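Local coordinates for 5-formyltetrahydrofolate cyclo-ligase family protein (PDB 2JCB), which probably catalyses the ATP-dependent ring closure of 5-formyltetrahydrofolate to 5,10-methenyltetrahydrofolate, with ADP and magnesium bound here, at residues 80-85 against 125-130; 102-107 against 112-117. All coordinates share one frame; numbering follows the deposited sequence.

Contact 1 (80-85 against 125-130)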
loop_
_atom_site.group_PDB
_atom_site.type_symbol
_atom_site.label_atom_id
_atom_site.label_comp_id
_atom_site.label_asym_id
_atom_site.label_seq_id
_atom_site.Cartn_x
_atom_site.Cartn_y
_atom_site.Cartn_z
ATOM N N ARG A 80 -6.925 10.280 11.943
ATOM C CA ARG A 80 -7.242 10.980 10.703
ATOM C C ARG A 80 -6.782 10.047 9.610
ATOM O O ARG A 80 -5.715 9.457 9.724
ATOM C CB ARG A 80 -6.467 12.297 10.633
ATOM C CG ARG A 80 -6.589 13.018 9.338
ATOM C CD ARG A 80 -6.150 14.449 9.479
ATOM N NE ARG A 80 -4.724 14.535 9.768
ATOM C CZ ARG A 80 -4.028 15.667 9.745
ATOM N NH1 ARG A 80 -4.641 16.800 9.443
ATOM N NH2 ARG A 80 -2.712 15.652 9.995
ATOM N N VAL A 81 -7.618 9.899 8.583
ATOM C CA VAL A 81 -7.327 8.992 7.480
ATOM C C VAL A 81 -7.131 9.816 6.201
ATOM O O VAL A 81 -7.956 10.667 5.875
ATOM C CB VAL A 81 -8.490 7.987 7.246
ATOM C CG1 VAL A 81 -8.260 7.216 5.996
ATOM C CG2 VAL A 81 -8.592 6.967 8.377
ATOM N N VAL A 82 -6.014 9.563 5.532
ATOM C CA VAL A 82 -5.689 10.207 4.219
ATOM C C VAL A 82 -5.464 9.162 3.124
ATOM O O VAL A 82 -4.759 8.163 3.317
ATOM C CB VAL A 82 -4.555 11.285 4.283
ATOM C CG1 VAL A 82 -4.893 12.352 5.298
ATOM C CG2 VAL A 82 -3.203 10.662 4.587
ATOM N N VAL A 83 -6.031 9.429 1.939
ATOM C CA VAL A 83 -5.944 8.508 0.790
ATOM C C VAL A 83 -5.458 9.303 -0.452
ATOM O O VAL A 83 -5.706 10.521 -0.529
ATOM C CB VAL A 83 -7.342 7.905 0.516
ATOM C CG1 VAL A 83 -7.739 6.968 1.677
ATOM C CG2 VAL A 83 -8.425 9.039 0.446
ATOM N N PRO A 84 -4.745 8.634 -1.371
ATOM C CA PRO A 84 -4.125 9.419 -2.444
ATOM C C PRO A 84 -5.017 9.696 -3.649
ATOM O O PRO A 84 -5.796 8.853 -4.074
ATOM C CB PRO A 84 -2.944 8.544 -2.881
ATOM C CG PRO A 84 -3.396 7.146 -2.593
ATOM C CD PRO A 84 -4.374 7.198 -1.456
ATOM N N LYS A 85 -4.825 10.885 -4.209
ATOM C CA LYS A 85 -5.265 11.205 -5.558
ATOM C C LYS A 85 -4.002 11.291 -6.428
ATOM O O LYS A 85 -3.118 12.125 -6.192
ATOM C CB LYS A 85 -6.065 12.516 -5.599
ATOM C CG LYS A 85 -6.539 12.869 -7.028
ATOM C CD LYS A 85 -7.655 13.904 -7.059
ATOM C CE LYS A 85 -8.114 14.209 -8.521
ATOM N NZ LYS A 85 -8.765 13.045 -9.258
ATOM N N ASP A 125 4.696 15.661 6.025
ATOM C CA ASP A 125 5.273 15.768 7.365
ATOM C C ASP A 125 4.198 15.694 8.476
ATOM O O ASP A 125 4.519 15.722 9.665
ATOM C CB ASP A 125 6.159 17.032 7.478
ATOM C CG ASP A 125 5.360 18.323 7.427
ATOM O OD1 ASP A 125 4.144 18.303 7.774
ATOM O OD2 ASP A 125 5.952 19.377 7.065
ATOM N N GLU A 126 2.925 15.603 8.087
ATOM C CA GLU A 126 1.796 15.462 9.040
ATOM C C GLU A 126 1.195 14.040 9.067
ATOM O O GLU A 126 0.241 13.758 9.803
ATOM C CB GLU A 126 0.702 16.453 8.664
ATOM C CG GLU A 126 1.050 17.841 9.063
ATOM C CD GLU A 126 -0.128 18.779 8.961
ATOM O OE1 GLU A 126 0.120 19.975 8.695
ATOM O OE2 GLU A 126 -1.285 18.311 9.158
ATOM N N ILE A 127 1.755 13.153 8.270
ATOM C CA ILE A 127 1.240 11.810 8.153
ATOM C C ILE A 127 2.196 10.900 8.951
ATOM O O ILE A 127 3.376 10.862 8.652
ATOM C CB ILE A 127 1.138 11.351 6.656
ATOM C CG1 ILE A 127 0.216 12.303 5.837
ATOM C CG2 ILE A 127 0.732 9.852 6.572
ATOM C CD1 ILE A 127 0.251 12.100 4.306
ATOM N N ASP A 128 1.691 10.241 9.976
ATOM C CA ASP A 128 2.536 9.476 10.918
ATOM C C ASP A 128 2.966 8.117 10.364
ATOM O O ASP A 128 4.148 7.696 10.527
ATOM C CB ASP A 128 1.844 9.350 12.271
ATOM C CG ASP A 128 1.542 10.677 12.883
ATOM O OD1 ASP A 128 2.443 11.565 12.914
ATOM O OD2 ASP A 128 0.402 10.850 13.356
ATOM N N LEU A 129 2.048 7.486 9.639
ATOM C CA LEU A 129 2.259 6.169 9.084
ATOM C C LEU A 129 1.673 6.097 7.687
ATOM O O LEU A 129 0.522 6.501 7.476
ATOM C CB LEU A 129 1.535 5.176 10.001
ATOM C CG LEU A 129 1.540 3.700 9.560
ATOM C CD1 LEU A 129 3.009 3.155 9.569
ATOM C CD2 LEU A 129 0.561 2.860 10.436
ATOM N N GLN A 130 2.454 5.568 6.758
ATOM C CA GLN A 130 1.962 5.253 5.410
ATOM C C GLN A 130 1.900 3.760 5.244
ATOM O O GLN A 130 2.923 3.106 5.389
ATOM C CB GLN A 130 2.888 5.840 4.361
ATOM C CG GLN A 130 2.653 7.378 4.238
ATOM C CD GLN A 130 1.388 7.713 3.352
ATOM O OE1 GLN A 130 0.596 6.856 3.044
ATOM N NE2 GLN A 130 1.258 8.991 2.969
HETATM O O HOH W 1 -3.639 19.172 7.993
#
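Arg-80 and Glu-126, with Val-82 and Ile-127 beside them, join strand 80-87 of a Rossmann-like mixed sheet to the turn and loop that lead into strand 129-131, across the intervening parallel strand 54-56. Glu-126 ends a short 3-10 turn, whereas Arg-80 opens its strand. From CB of Arg-80, CG runs anti to the backbone N (chi1 173°), and the side chain also touches Gln-97 of strand 92-98 and Val-122. A bend at chi3, 66°, then turns the guanidinium. NE bonds Thr-54 OG1 of the intervening strand, and NH2 makes a salt bridge with Glu-126 OE2 at 3.1 Å. Carboxylate and guanidinium planes lie 16° apart, and the anti lone pair of OE2 meets the guanidinium at its edge. NH1 donates to a water at 3.0 Å, which itself donates to OE2 of Glu-126 at 2.8 Å. Direct and water-mediated links thus restrict rotation of the guanidinium. Beside the partly exposed Arg-80 and exposed Glu-126, the buried branches of Val-82 and Ile-127 make an apolar contact, Ile-127 also packing on Tyr-154 of helix 150-154. There the extended end of Ile-127 brings CD1 to 3.8 Å from CG2 of Val-82.

Contact 2 (102-107 against 112-117)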
loop_
_atom_site.group_PDB
_atom_site.type_symbol
_atom_site.label_atom_id
_atom_site.label_comp_id
_atom_site.label_asym_id
_atom_site.label_seq_id
_atom_site.Cartn_x
_atom_site.Cartn_y
_atom_site.Cartn_z
ATOM N N ASP A 102 -18.311 8.769 1.213
ATOM C CA ASP A 102 -18.956 9.673 0.245
ATOM C C ASP A 102 -18.049 10.808 -0.265
ATOM O O ASP A 102 -18.406 11.531 -1.195
ATOM C CB ASP A 102 -20.269 10.220 0.820
ATOM C CG ASP A 102 -21.474 9.351 0.461
ATOM O OD1 ASP A 102 -21.309 8.301 -0.224
ATOM O OD2 ASP A 102 -22.597 9.727 0.858
ATOM N N GLN A 103 -16.849 10.927 0.312
ATOM C CA GLN A 103 -15.865 11.879 -0.171
ATOM C C GLN A 103 -15.004 11.234 -1.273
ATOM O O GLN A 103 -14.031 11.831 -1.737
ATOM C CB GLN A 103 -14.987 12.332 0.983
ATOM C CG GLN A 103 -15.663 13.366 1.857
ATOM C CD GLN A 103 -14.915 13.595 3.136
ATOM O OE1 GLN A 103 -14.895 12.737 3.995
ATOM N NE2 GLN A 103 -14.301 14.771 3.279
ATOM N N LEU A 104 -15.343 10.003 -1.662
ATOM C CA LEU A 104 -14.621 9.323 -2.754
ATOM C C LEU A 104 -15.448 9.365 -4.037
ATOM O O LEU A 104 -16.679 9.374 -3.986
ATOM C CB LEU A 104 -14.401 7.854 -2.418
ATOM C CG LEU A 104 -13.582 7.585 -1.156
ATOM C CD1 LEU A 104 -13.480 6.097 -0.985
ATOM C CD2 LEU A 104 -12.183 8.214 -1.329
ATOM N N GLU A 105 -14.755 9.360 -5.172
ATOM C CA GLU A 105 -15.405 9.168 -6.473
ATOM C C GLU A 105 -14.646 8.098 -7.270
ATOM O O GLU A 105 -13.501 7.795 -6.972
ATOM C CB GLU A 105 -15.453 10.469 -7.261
ATOM C CG GLU A 105 -14.087 11.117 -7.441
ATOM C CD GLU A 105 -14.137 12.426 -8.194
ATOM O OE1 GLU A 105 -15.213 12.775 -8.746
ATOM O OE2 GLU A 105 -13.081 13.092 -8.240
ATOM N N THR A 106 -15.298 7.548 -8.291
ATOM C CA THR A 106 -14.638 6.583 -9.150
ATOM C C THR A 106 -14.063 7.335 -10.330
ATOM O O THR A 106 -14.807 7.917 -11.134
ATOM C CB THR A 106 -15.584 5.463 -9.647
ATOM O OG1 THR A 106 -16.494 5.071 -8.601
ATOM C CG2 THR A 106 -14.759 4.230 -10.113
ATOM N N VAL A 107 -12.736 7.320 -10.413
ATOM C CA VAL A 107 -11.990 8.006 -11.468
ATOM C C VAL A 107 -11.630 7.047 -12.612
ATOM O O VAL A 107 -10.857 7.408 -13.502
ATOM C CB VAL A 107 -10.706 8.679 -10.921
ATOM C CG1 VAL A 107 -11.039 9.940 -10.091
ATOM C CG2 VAL A 107 -9.871 7.675 -10.121
ATOM N N ARG A 112 -10.904 4.271 -6.977
ATOM C CA ARG A 112 -11.579 5.285 -6.155
ATOM C C ARG A 112 -10.599 6.295 -5.613
ATOM O O ARG A 112 -9.547 5.903 -5.087
ATOM C CB ARG A 112 -12.373 4.626 -5.007
ATOM C CG ARG A 112 -13.252 3.522 -5.536
ATOM C CD ARG A 112 -14.504 3.250 -4.748
ATOM N NE ARG A 112 -15.283 4.420 -4.308
ATOM C CZ ARG A 112 -16.190 5.072 -5.032
ATOM N NH1 ARG A 112 -16.445 4.720 -6.283
ATOM N NH2 ARG A 112 -16.855 6.089 -4.504
ATOM N N GLU A 113 -10.952 7.585 -5.705
ATOM C CA GLU A 113 -10.083 8.665 -5.215
ATOM C C GLU A 113 -10.852 9.763 -4.484
ATOM O O GLU A 113 -12.015 9.963 -4.769
ATOM C CB GLU A 113 -9.287 9.285 -6.365
ATOM C CG GLU A 113 -8.224 8.327 -6.941
ATOM C CD GLU A 113 -7.331 8.982 -7.968
ATOM O OE1 GLU A 113 -7.839 9.819 -8.759
ATOM O OE2 GLU A 113 -6.127 8.639 -7.988
ATOM N N PRO A 114 -10.177 10.512 -3.578
ATOM C CA PRO A 114 -10.839 11.600 -2.837
ATOM C C PRO A 114 -11.247 12.689 -3.824
ATOM O O PRO A 114 -10.481 12.997 -4.742
ATOM C CB PRO A 114 -9.723 12.131 -1.919
ATOM C CG PRO A 114 -8.435 11.660 -2.527
ATOM C CD PRO A 114 -8.745 10.390 -3.227
ATOM N N ILE A 115 -12.424 13.274 -3.615
ATOM C CA ILE A 115 -12.919 14.331 -4.478
ATOM C C ILE A 115 -12.215 15.623 -4.048
ATOM O O ILE A 115 -12.397 16.070 -2.911
ATOM C CB ILE A 115 -14.465 14.490 -4.338
ATOM C CG1 ILE A 115 -15.184 13.165 -4.655
ATOM C CG2 ILE A 115 -14.959 15.662 -5.175
ATOM C CD1 ILE A 115 -16.623 13.090 -4.159
ATOM N N PRO A 116 -11.352 16.189 -4.923
ATOM C CA PRO A 116 -10.615 17.398 -4.532
ATOM C C PRO A 116 -11.494 18.457 -3.867
ATOM O O PRO A 116 -11.105 19.009 -2.847
ATOM C CB PRO A 116 -10.072 17.929 -5.863
ATOM C CG PRO A 116 -9.854 16.727 -6.667
ATOM C CD PRO A 116 -10.982 15.762 -6.288
ATOM N N ALA A 117 -12.681 18.729 -4.425
ATOM C CA ALA A 117 -13.545 19.792 -3.907
ATOM C C ALA A 117 -14.067 19.528 -2.482
ATOM O O ALA A 117 -14.425 20.470 -1.769
ATOM C CB ALA A 117 -14.704 20.050 -4.871
HETATM O O HOH W 2 -10.872 12.298 -7.352
#
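Glu-105 and Glu-113 form the hydrogen-bonded pair of an antiparallel beta hairpin made by strands 104-108 and 111-114. The reciprocal bonds are nearly straight: Glu-105 N reaches Glu-113 O at 2.8 Å, and Glu-113 N reaches Glu-105 O at 2.9 Å. A third backbone bond, Ile-115 N to Gln-103 O at 2.9 Å, carries the pairing past the end of the strands. Leu-104 with Pro-114 and Thr-106 with Arg-112 are the flanking non-hydrogen-bonded pairs; the short segments' directions differ by 141°, so the hairpin is strongly twisted.

Glu-105 and Glu-113 share one face. The first torsion of Glu-105, 55°, sets CG between backbone N and carbonyl carbon, where it lies 3.6 Å from CG1 of Ile-115. Its OE2 accepts from a water that also donates to Pro-114 O, tying the carboxylate to the partner backbone. Further along, Val-107 crosses the Glu-113 side chain at about a right angle, with CG2 3.3 Å from OE1. The Arg-112 guanidinium folds back across the other strand, the carbonyl carbon of Glu-105 lying 3.7 Å above its plane and offset toward its rim, while CB of Leu-104 is 3.7 Å from NH2. The modelled approach to Thr-106 is too close to interpret.

Outside this shell, Gln-103 OE1 takes backbone N-H groups of Ser-99 and Asn-100, fixing the hairpin's entry, and Cys-86 N bonds Glu-113 OE2. Leu-104 packs on Leu-59 and on Ile-98 of strand 92-98, and Pro-114 bridges Arg-96 of that strand to Val-83 and Lys-85 of strand 80-87. The hairpin is therefore a separate two-stranded sheet lying against these neighbouring strands of the main sheet.

Contact 2 is nested along the chain within the loop closed by contact 1, and their centres lie about 16 Å apart. Strand 80-87 joins them: its beginning takes part in contact 1, while its later residues meet the hairpin. Pro-84 O is 3.4 Å from CD of Pro-114, and CE of Lys-85 is 3.6 Å from CG of Pro-116. Lys-85 NZ adds a long, weak ion pair with Glu-113 OE1 at 3.4 Å. Neither contact contributes a residue to the ADP or magnesium site. Contact 1 is linked to it indirectly, through Tyr-154 of helix 150-154, which also carries Asp-152, a magnesium ligand, and Arg-153 of the ADP pocket.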